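Local structure of putative Glycerophosphoryl diester phosphodiesterase (Silicibacter pomeroyi, 3L12) at residues A[203-211]-A[244-255]. The protein is a putative member of the glycerophosphoryl diester phosphodiesterase family, built on a TIM-barrel fold and carrying a bound magnesium ion. Sequence-based numbering, arbitrary orientation.
Sequences LPTSYLSQL and AGGQLWCPYFLD
Tyr207 lays its ring along the turn before strand 248-251, with CE1 3.4 Å from Gly246 CA and the phenol end against the Ala244 methyl. Gly246, having no side chain, lets the ring come down onto its CA; Arg197 takes the hydroxyl by a hydrogen bond. Ser209, on the same face, receives the indole N-H of Trp249 (NE1 to OG 2.8 Å), 25° out of the ring plane, while Pro251 packs its CG over that indole. The serine's chi1 of 63° sets OG between its own N and carbonyl carbon, facing the indole, and a water ties OG to Asp255 OD2. On the opposite face, Ser206 OG, hydrogen-bonded to His186, lies 3.2 Å from Cys250 SG; small hydroxyl and thiol sit side by side on the inward face that also carries Leu208, whose side chain is about 6 Å from the magnesium ion. Gln210 NE2 lies 3.4 Å above the centre of the Tyr252 ring. Backbone hydrogen bonds join these parallel, neighbouring barrel strands, Thr205 O accepting both Gln247 N and Leu248 N. Side-chain acceptors extend the ladder: bent Gln247 brings OE1 to Thr205 N (3.1 Å) at the strand's start, and Asp255 OD2 takes Leu211 N (2.9 Å) just beyond its end.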
# COMPACT_ATOMS: atom_id res chain seq x y z
N LEU A 203 -14.34 15.19 24.31
CA LEU A 203 -13.29 14.55 23.52
C LEU A 203 -12.08 14.31 24.42
O LEU A 203 -11.61 15.24 25.10
CB LEU A 203 -12.91 15.39 22.30
CG LEU A 203 -14.03 15.83 21.37
CD1 LEU A 203 -13.41 16.60 20.18
CD2 LEU A 203 -14.84 14.66 20.88
N PRO A 204 -11.59 13.06 24.45
CA PRO A 204 -10.44 12.84 25.30
C PRO A 204 -9.19 13.53 24.72
O PRO A 204 -9.14 13.84 23.53
CB PRO A 204 -10.33 11.31 25.36
CG PRO A 204 -10.92 10.83 24.09
CD PRO A 204 -12.00 11.85 23.74
N THR A 205 -8.21 13.75 25.60
CA THR A 205 -6.97 14.42 25.28
C THR A 205 -5.82 13.42 25.42
O THR A 205 -5.80 12.59 26.37
CB THR A 205 -6.74 15.68 26.18
OG1 THR A 205 -6.85 15.32 27.55
CG2 THR A 205 -7.78 16.79 25.87
N SER A 206 -4.87 13.54 24.51
CA SER A 206 -3.71 12.65 24.39
C SER A 206 -2.42 13.46 24.34
O SER A 206 -2.26 14.34 23.50
CB SER A 206 -3.88 11.84 23.11
OG SER A 206 -2.75 11.07 22.82
N TYR A 207 -1.49 13.14 25.24
CA TYR A 207 -0.28 13.91 25.50
C TYR A 207 0.98 13.24 24.94
O TYR A 207 1.40 12.18 25.45
CB TYR A 207 -0.14 14.08 27.01
CG TYR A 207 -1.11 15.11 27.62
CD1 TYR A 207 -2.49 14.89 27.67
CD2 TYR A 207 -0.63 16.29 28.19
CE1 TYR A 207 -3.35 15.83 28.25
CE2 TYR A 207 -1.50 17.25 28.77
CZ TYR A 207 -2.85 17.02 28.77
OH TYR A 207 -3.73 17.96 29.30
N LEU A 208 1.52 13.81 23.89
CA LEU A 208 2.74 13.37 23.28
C LEU A 208 3.90 13.77 24.17
O LEU A 208 3.91 14.89 24.77
CB LEU A 208 2.96 14.04 21.91
CG LEU A 208 2.10 13.44 20.82
CD1 LEU A 208 1.94 14.35 19.58
CD2 LEU A 208 2.78 12.11 20.42
N SER A 209 4.92 12.92 24.19
CA SER A 209 6.19 13.27 24.85
C SER A 209 7.35 12.64 24.08
O SER A 209 7.19 11.61 23.40
CB SER A 209 6.21 12.81 26.31
OG SER A 209 6.13 11.39 26.38
N GLN A 210 8.50 13.29 24.14
CA GLN A 210 9.73 12.78 23.54
C GLN A 210 10.91 13.39 24.33
O GLN A 210 11.05 14.61 24.39
CB GLN A 210 9.81 13.09 22.06
CG GLN A 210 11.10 12.55 21.40
CD GLN A 210 11.15 12.80 19.95
OE1 GLN A 210 10.76 13.88 19.49
NE2 GLN A 210 11.63 11.83 19.19
N LEU A 211 11.74 12.55 24.94
CA LEU A 211 12.85 13.04 25.77
C LEU A 211 13.92 13.62 24.87
O LEU A 211 14.10 13.15 23.74
CB LEU A 211 13.42 11.93 26.63
CG LEU A 211 12.47 11.33 27.67
CD1 LEU A 211 13.14 10.18 28.39
CD2 LEU A 211 11.98 12.33 28.64
N ALA A 244 -2.50 16.55 34.58
CA ALA A 244 -2.98 17.54 33.62
C ALA A 244 -4.42 17.28 33.17
O ALA A 244 -5.07 18.19 32.65
CB ALA A 244 -2.07 17.62 32.43
N GLY A 245 -4.91 16.05 33.37
CA GLY A 245 -6.26 15.65 33.00
C GLY A 245 -6.34 14.86 31.70
O GLY A 245 -7.40 14.75 31.09
N GLY A 246 -5.21 14.34 31.23
CA GLY A 246 -5.21 13.56 29.98
C GLY A 246 -5.71 12.13 30.17
O GLY A 246 -5.64 11.57 31.29
N GLN A 247 -6.19 11.55 29.06
CA GLN A 247 -6.62 10.16 29.01
C GLN A 247 -5.55 9.23 28.40
O GLN A 247 -5.56 8.04 28.69
CB GLN A 247 -7.91 10.01 28.23
CG GLN A 247 -9.16 10.43 28.97
CD GLN A 247 -9.17 11.91 29.31
OE1 GLN A 247 -8.96 12.76 28.46
NE2 GLN A 247 -9.41 12.23 30.60
N LEU A 248 -4.69 9.78 27.55
CA LEU A 248 -3.62 9.00 26.89
C LEU A 248 -2.27 9.67 27.08
O LEU A 248 -2.15 10.91 27.09
CB LEU A 248 -3.87 8.87 25.40
CG LEU A 248 -5.11 8.18 24.83
CD1 LEU A 248 -6.22 9.16 24.85
CD2 LEU A 248 -4.82 7.65 23.38
N TRP A 249 -1.24 8.83 27.20
CA TRP A 249 0.14 9.27 27.23
C TRP A 249 0.77 8.61 26.04
O TRP A 249 0.66 7.40 25.88
CB TRP A 249 0.85 8.82 28.51
CG TRP A 249 2.35 9.10 28.49
CD1 TRP A 249 2.98 10.21 28.03
CD2 TRP A 249 3.37 8.24 29.00
NE1 TRP A 249 4.37 10.08 28.19
CE2 TRP A 249 4.62 8.88 28.78
CE3 TRP A 249 3.36 6.96 29.57
CZ2 TRP A 249 5.83 8.29 29.14
CZ3 TRP A 249 4.56 6.38 29.92
CH2 TRP A 249 5.78 7.05 29.68
N CYS A 250 1.42 9.39 25.18
CA CYS A 250 1.99 8.89 23.93
C CYS A 250 3.45 9.21 23.83
O CYS A 250 3.86 10.16 23.19
CB CYS A 250 1.26 9.43 22.69
SG CYS A 250 -0.48 8.88 22.64
N PRO A 251 4.27 8.40 24.50
CA PRO A 251 5.71 8.59 24.45
C PRO A 251 6.39 8.01 23.24
O PRO A 251 5.98 6.95 22.69
CB PRO A 251 6.19 7.83 25.66
CG PRO A 251 5.21 6.68 25.76
CD PRO A 251 3.88 7.26 25.34
N TYR A 252 7.46 8.68 22.83
CA TYR A 252 8.31 8.18 21.77
C TYR A 252 8.86 6.81 22.22
O TYR A 252 9.17 6.62 23.40
CB TYR A 252 9.43 9.15 21.52
CG TYR A 252 10.35 8.75 20.39
CD1 TYR A 252 9.88 8.72 19.09
CD2 TYR A 252 11.70 8.50 20.62
CE1 TYR A 252 10.73 8.37 18.03
CE2 TYR A 252 12.54 8.16 19.57
CZ TYR A 252 12.04 8.10 18.30
OH TYR A 252 12.88 7.76 17.25
N PHE A 253 8.96 5.89 21.28
CA PHE A 253 9.24 4.49 21.69
C PHE A 253 10.57 4.28 22.41
O PHE A 253 10.66 3.38 23.23
CB PHE A 253 9.06 3.52 20.52
CG PHE A 253 10.19 3.52 19.54
CD1 PHE A 253 10.24 4.43 18.54
CD2 PHE A 253 11.19 2.56 19.60
CE1 PHE A 253 11.26 4.46 17.59
CE2 PHE A 253 12.22 2.61 18.67
CZ PHE A 253 12.24 3.53 17.67
N LEU A 254 11.58 5.08 22.13
CA LEU A 254 12.88 4.91 22.85
C LEU A 254 12.78 5.31 24.28
O LEU A 254 13.68 4.99 25.07
CB LEU A 254 14.00 5.69 22.18
CG LEU A 254 14.44 5.17 20.82
CD1 LEU A 254 15.56 6.00 20.24
CD2 LEU A 254 14.83 3.72 20.97
N ASP A 255 11.68 5.97 24.66
CA ASP A 255 11.52 6.45 26.02
C ASP A 255 10.69 5.50 26.87
O ASP A 255 10.52 5.73 28.04
CB ASP A 255 10.79 7.82 26.05
CG ASP A 255 11.44 8.88 25.20
OD1 ASP A 255 12.64 8.79 24.83
OD2 ASP A 255 10.73 9.88 24.93
O HOH W 1 -9.39 15.45 28.75
O HOH W 2 8.62 10.24 26.62
O HOH W 3 13.93 10.54 22.97